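Alpha-L-rhamnosidase (Aspergillus terreus, PDB 6GSZ) probably hydrolyses terminal non-reducing alpha-L-rhamnose residues of alpha-L-rhamnosides, as a calcium-binding glycosidase. Local coordinates at residues A[769-781]-A[789-801]. Residues are numbered along the deposited sequence; the frame is centred on the assembly and turned at random.
With CA (calcium ion), chain M.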
loop_
_atom_site.group_PDB
_atom_site.type_symbol
_atom_site.label_atom_id
_atom_site.label_comp_id
_atom_site.label_asym_id
_atom_site.label_seq_id
_atom_site.Cartn_x
_atom_site.Cartn_y
_atom_site.Cartn_z
ATOM N N SER A 769 9.578 4.292 -10.969
ATOM C CA SER A 769 9.523 5.763 -11.062
ATOM C C SER A 769 10.330 6.298 -12.234
ATOM O O SER A 769 9.988 7.355 -12.752
ATOM C CB SER A 769 9.944 6.442 -9.778
ATOM O OG SER A 769 11.277 6.161 -9.435
ATOM N N TRP A 770 11.406 5.600 -12.600
ATOM C CA TRP A 770 12.194 6.034 -13.761
ATOM C C TRP A 770 11.392 5.772 -15.041
ATOM O O TRP A 770 11.413 6.575 -16.000
ATOM C CB TRP A 770 13.562 5.346 -13.803
ATOM C CG TRP A 770 14.549 6.005 -14.714
ATOM C CD1 TRP A 770 15.374 7.023 -14.366
ATOM C CD2 TRP A 770 14.854 5.641 -16.066
ATOM N NE1 TRP A 770 16.139 7.370 -15.439
ATOM C CE2 TRP A 770 15.825 6.571 -16.504
ATOM C CE3 TRP A 770 14.378 4.685 -16.973
ATOM C CZ2 TRP A 770 16.362 6.527 -17.788
ATOM C CZ3 TRP A 770 14.912 4.652 -18.242
ATOM C CH2 TRP A 770 15.897 5.555 -18.638
ATOM N N LEU A 771 10.704 4.637 -15.118
ATOM C CA LEU A 771 9.810 4.376 -16.252
ATOM C C LEU A 771 8.761 5.486 -16.370
ATOM O O LEU A 771 8.503 6.029 -17.446
ATOM C CB LEU A 771 9.121 3.023 -16.101
ATOM C CG LEU A 771 10.013 1.805 -15.866
ATOM C CD1 LEU A 771 9.183 0.527 -15.796
ATOM C CD2 LEU A 771 11.137 1.611 -16.810
ATOM N N HIS A 772 8.197 5.887 -15.244
ATOM C CA HIS A 772 7.124 6.869 -15.243
ATOM C C HIS A 772 7.666 8.246 -15.643
ATOM O O HIS A 772 6.982 8.985 -16.401
ATOM C CB HIS A 772 6.437 6.967 -13.865
ATOM C CG HIS A 772 5.890 5.680 -13.327
ATOM N ND1 HIS A 772 5.851 5.451 -11.970
ATOM C CD2 HIS A 772 5.372 4.589 -13.939
ATOM C CE1 HIS A 772 5.304 4.253 -11.792
ATOM N NE2 HIS A 772 4.997 3.699 -12.979
ATOM N N GLU A 773 8.761 8.650 -14.979
ATOM C CA GLU A 773 9.194 10.062 -15.024
ATOM C C GLU A 773 10.135 10.373 -16.193
ATOM O O GLU A 773 10.198 11.524 -16.612
ATOM C CB GLU A 773 9.928 10.464 -13.745
ATOM C CG GLU A 773 9.071 10.324 -12.489
ATOM C CD GLU A 773 9.756 10.832 -11.226
ATOM O OE1 GLU A 773 10.832 11.485 -11.329
ATOM O OE2 GLU A 773 9.258 10.505 -10.135
ATOM N N VAL A 774 10.877 9.392 -16.674
ATOM C CA VAL A 774 11.894 9.647 -17.683
ATOM C C VAL A 774 11.464 9.044 -19.024
ATOM O O VAL A 774 11.404 9.750 -20.032
ATOM C CB VAL A 774 13.288 9.169 -17.228
ATOM C CG1 VAL A 774 14.296 9.425 -18.309
ATOM C CG2 VAL A 774 13.718 9.874 -15.946
ATOM N N ILE A 775 11.124 7.756 -19.064
ATOM C CA ILE A 775 10.575 7.174 -20.324
ATOM C C ILE A 775 9.228 7.844 -20.625
ATOM O O ILE A 775 8.977 8.299 -21.745
ATOM C CB ILE A 775 10.429 5.645 -20.274
ATOM C CG1 ILE A 775 11.751 4.956 -19.919
ATOM C CG2 ILE A 775 9.872 5.142 -21.605
ATOM C CD1 ILE A 775 11.656 3.446 -19.891
ATOM N N GLY A 776 8.371 7.937 -19.602
ATOM C CA GLY A 776 7.052 8.552 -19.742
ATOM C C GLY A 776 7.071 10.058 -19.598
ATOM O O GLY A 776 6.090 10.717 -19.944
ATOM N N GLY A 777 8.150 10.589 -19.017
ATOM C CA GLY A 777 8.340 12.005 -18.904
ATOM C C GLY A 777 7.611 12.709 -17.774
ATOM O O GLY A 777 7.803 13.909 -17.621
ATOM N N LEU A 778 6.762 12.030 -16.987
ATOM C CA LEU A 778 5.819 12.730 -16.116
ATOM C C LEU A 778 6.347 12.828 -14.683
ATOM O O LEU A 778 6.623 11.805 -14.033
ATOM C CB LEU A 778 4.507 11.959 -16.110
ATOM C CG LEU A 778 3.675 12.038 -17.379
ATOM C CD1 LEU A 778 2.558 11.027 -17.327
ATOM C CD2 LEU A 778 3.120 13.424 -17.541
ATOM N N SER A 779 6.364 14.037 -14.134
ATOM C CA SER A 779 6.694 14.244 -12.710
ATOM C C SER A 779 5.974 15.491 -12.241
ATOM O O SER A 779 5.660 16.385 -13.032
ATOM C CB SER A 779 8.192 14.348 -12.442
ATOM O OG SER A 779 8.733 15.502 -13.082
ATOM N N PRO A 780 5.735 15.627 -10.928
ATOM C CA PRO A 780 5.114 16.837 -10.394
ATOM C C PRO A 780 6.110 17.997 -10.321
ATOM O O PRO A 780 7.199 17.853 -9.786
ATOM C CB PRO A 780 4.588 16.388 -9.024
ATOM C CG PRO A 780 5.557 15.301 -8.603
ATOM C CD PRO A 780 5.954 14.594 -9.887
ATOM N N ALA A 781 5.700 19.138 -10.853
ATOM C CA ALA A 781 6.505 20.361 -10.763
ATOM C C ALA A 781 6.130 21.187 -9.537
ATOM O O ALA A 781 6.858 22.075 -9.149
ATOM C CB ALA A 781 6.410 21.193 -12.025
ATOM N N ASN A 789 5.680 18.524 -14.928
ATOM C CA ASN A 789 6.824 18.542 -15.885
ATOM C C ASN A 789 6.607 17.360 -16.835
ATOM O O ASN A 789 6.250 16.254 -16.381
ATOM C CB ASN A 789 8.166 18.582 -15.128
ATOM C CG ASN A 789 9.382 18.954 -15.965
ATOM O OD1 ASN A 789 9.533 20.114 -16.398
ATOM N ND2 ASN A 789 10.305 18.004 -16.149
ATOM N N ILE A 790 6.773 17.624 -18.130
ATOM C CA ILE A 790 6.627 16.635 -19.168
ATOM C C ILE A 790 7.922 16.610 -19.967
ATOM O O ILE A 790 8.122 17.478 -20.859
ATOM C CB ILE A 790 5.394 16.866 -20.054
ATOM C CG1 ILE A 790 4.148 16.974 -19.176
ATOM C CG2 ILE A 790 5.297 15.739 -21.064
ATOM C CD1 ILE A 790 2.850 17.108 -19.916
ATOM N N GLU A 791 8.825 15.709 -19.596
ATOM C CA GLU A 791 10.214 15.714 -20.074
ATOM C C GLU A 791 10.574 14.266 -20.436
ATOM O O GLU A 791 11.283 13.593 -19.704
ATOM C CB GLU A 791 11.134 16.362 -19.013
ATOM C CG GLU A 791 12.607 16.516 -19.400
ATOM C CD GLU A 791 13.470 17.283 -18.391
ATOM O OE1 GLU A 791 12.946 17.795 -17.399
ATOM O OE2 GLU A 791 14.689 17.355 -18.540
ATOM N N VAL A 792 10.051 13.815 -21.587
ATOM C CA VAL A 792 10.351 12.529 -22.123
ATOM C C VAL A 792 11.800 12.478 -22.607
ATOM O O VAL A 792 12.217 13.350 -23.376
ATOM C CB VAL A 792 9.413 12.152 -23.280
ATOM C CG1 VAL A 792 9.923 10.899 -23.996
ATOM C CG2 VAL A 792 7.976 12.033 -22.812
ATOM N N VAL A 793 12.552 11.460 -22.205
ATOM C CA VAL A 793 13.908 11.225 -22.687
ATOM C C VAL A 793 13.937 9.890 -23.418
ATOM O O VAL A 793 14.067 8.844 -22.786
ATOM C CB VAL A 793 14.956 11.293 -21.562
ATOM C CG1 VAL A 793 16.372 11.178 -22.122
ATOM C CG2 VAL A 793 14.827 12.570 -20.743
ATOM N N PRO A 794 13.773 9.870 -24.759
ATOM C CA PRO A 794 13.782 8.616 -25.497
ATOM C C PRO A 794 15.195 8.021 -25.485
ATOM O O PRO A 794 16.174 8.729 -25.321
ATOM C CB PRO A 794 13.338 8.969 -26.929
ATOM C CG PRO A 794 13.307 10.462 -27.002
ATOM C CD PRO A 794 13.598 11.035 -25.630
ATOM N N GLY A 795 15.245 6.703 -25.671
ATOM C CA GLY A 795 16.472 5.982 -25.694
ATOM C C GLY A 795 16.196 4.502 -25.661
ATOM O O GLY A 795 15.062 4.073 -25.815
ATOM N N GLY A 796 17.262 3.733 -25.515
ATOM C CA GLY A 796 17.161 2.301 -25.353
ATOM C C GLY A 796 16.533 1.597 -26.542
ATOM O O GLY A 796 15.938 0.525 -26.384
ATOM N N ASP A 797 16.666 2.166 -27.744
ATOM C CA ASP A 797 15.998 1.552 -28.920
ATOM C C ASP A 797 14.463 1.426 -28.759
ATOM O O ASP A 797 13.817 0.684 -29.526
ATOM C CB ASP A 797 16.636 0.204 -29.272
ATOM C CG ASP A 797 18.016 0.324 -29.912
ATOM O OD1 ASP A 797 18.238 1.312 -30.614
ATOM O OD2 ASP A 797 18.861 -0.590 -29.708
ATOM N N LEU A 798 13.837 2.187 -27.846
ATOM C CA LEU A 798 12.374 2.248 -27.805
ATOM C C LEU A 798 11.860 3.010 -29.025
ATOM O O LEU A 798 12.445 4.040 -29.413
ATOM C CB LEU A 798 11.895 2.970 -26.540
ATOM C CG LEU A 798 12.151 2.278 -25.209
ATOM C CD1 LEU A 798 11.519 3.072 -24.071
ATOM C CD2 LEU A 798 11.625 0.878 -25.220
ATOM N N GLN A 799 10.765 2.517 -29.602
ATOM C CA GLN A 799 10.102 3.161 -30.713
ATOM C C GLN A 799 8.892 3.975 -30.226
ATOM O O GLN A 799 8.428 4.839 -30.924
ATOM C CB GLN A 799 9.682 2.105 -31.741
ATOM C CG GLN A 799 10.846 1.404 -32.435
ATOM C CD GLN A 799 11.152 0.020 -31.899
ATOM O OE1 GLN A 799 10.265 -0.818 -31.709
ATOM N NE2 GLN A 799 12.433 -0.243 -31.675
ATOM N N GLN A 800 8.343 3.629 -29.056
ATOM C CA GLN A 800 7.171 4.323 -28.520
ATOM C C GLN A 800 6.966 3.984 -27.045
ATOM O O GLN A 800 7.446 2.952 -26.571
ATOM C CB GLN A 800 5.876 4.006 -29.248
ATOM C CG GLN A 800 5.515 2.559 -29.391
ATOM C CD GLN A 800 4.151 2.505 -30.051
ATOM O OE1 GLN A 800 3.110 2.610 -29.395
ATOM N NE2 GLN A 800 4.145 2.449 -31.367
ATOM N N ALA A 801 6.255 4.878 -26.344
ATOM C CA ALA A 801 5.811 4.572 -24.982
ATOM C C ALA A 801 4.568 5.383 -24.659
ATOM O O ALA A 801 4.382 6.498 -25.156
ATOM C CB ALA A 801 6.903 4.843 -23.990
HETATM CA CA CA M . 15.010 18.183 -16.281
HETATM O O HOH W 1 9.402 15.127 -15.667
HETATM O O HOH W 2 13.406 17.257 -14.329
HETATM O O HOH W 3 12.968 19.499 -15.274
HETATM O O HOH W 4 14.322 20.543 -17.282
HETATM O O HOH W 5 16.581 19.015 -17.798
HETATM O O HOH W 6 17.288 17.611 -16.101
#
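Ser-779 and Asn-789 form an antiparallel hydrogen-bonded pair: Asn-789 N donates to Ser-779 O at 2.9 Å, and Ser-779 N returns a longer bond to Asn-789 O. The pairing runs on through Leu-778 and Ile-790, a non-hydrogen-bonded pair, to Glu-791 N, which donates to Gly-777 O. A further backbone bond, from Val-793 N to Val-774 O at 3.0 Å, is nearly straight (172° at the hydrogen) and ties the segment 789-801 to the C-terminal part of the helix, where residues 771-775 make a wider pi-type turn. Gly-777, with positive phi (81°), turns the chain from that helix into the strand.

Polar side chains and water gather beside the Ser-779/Asn-789 pair. Water 1 donates to Gly-777 O, is hydrogen-bonded to Ser-779 OG and, in one of two Asn-789 conformers, accepts from ND2. In that conformer Asn-789 ND2 also donates to Glu-791 OE1 at 2.9 Å, using the anti lone pair of OE1, which lies in the amide plane of Asn-789. This second-shell bond probably helps orient a carboxylate whose two oxygens chelate a calcium ion, OE1 and OE2 each 2.4 Å from the metal; five waters also coordinate it. Glu-791 reaches it with CG anti to the backbone N (chi1 -177°) and an extended chain.

Apolar side chains pack the rest of the interface. Ile-775 CG2 touches both Leu-798 CD1 (3.6 Å) and Ala-801 CB (3.8 Å), the isoleucine and leucine side chains crossing at about a right angle. Val-774 CG1 lies alongside Val-793, and Leu-778 CD2 alongside Ile-790 CG1. Val-792 rests its methyls on backbone carbonyls, CG1 on Ile-775 O and CG2 on Gly-776 O.

Helix 768-775 of the six-hairpin glycosidase domain thus runs through Gly-777 into the edge strand of a beta hairpin, 778-780 with 787-790, in the C-terminal beta domain; the chain after the hairpin packs back on the helix, with the calcium site just beyond strand 787-790.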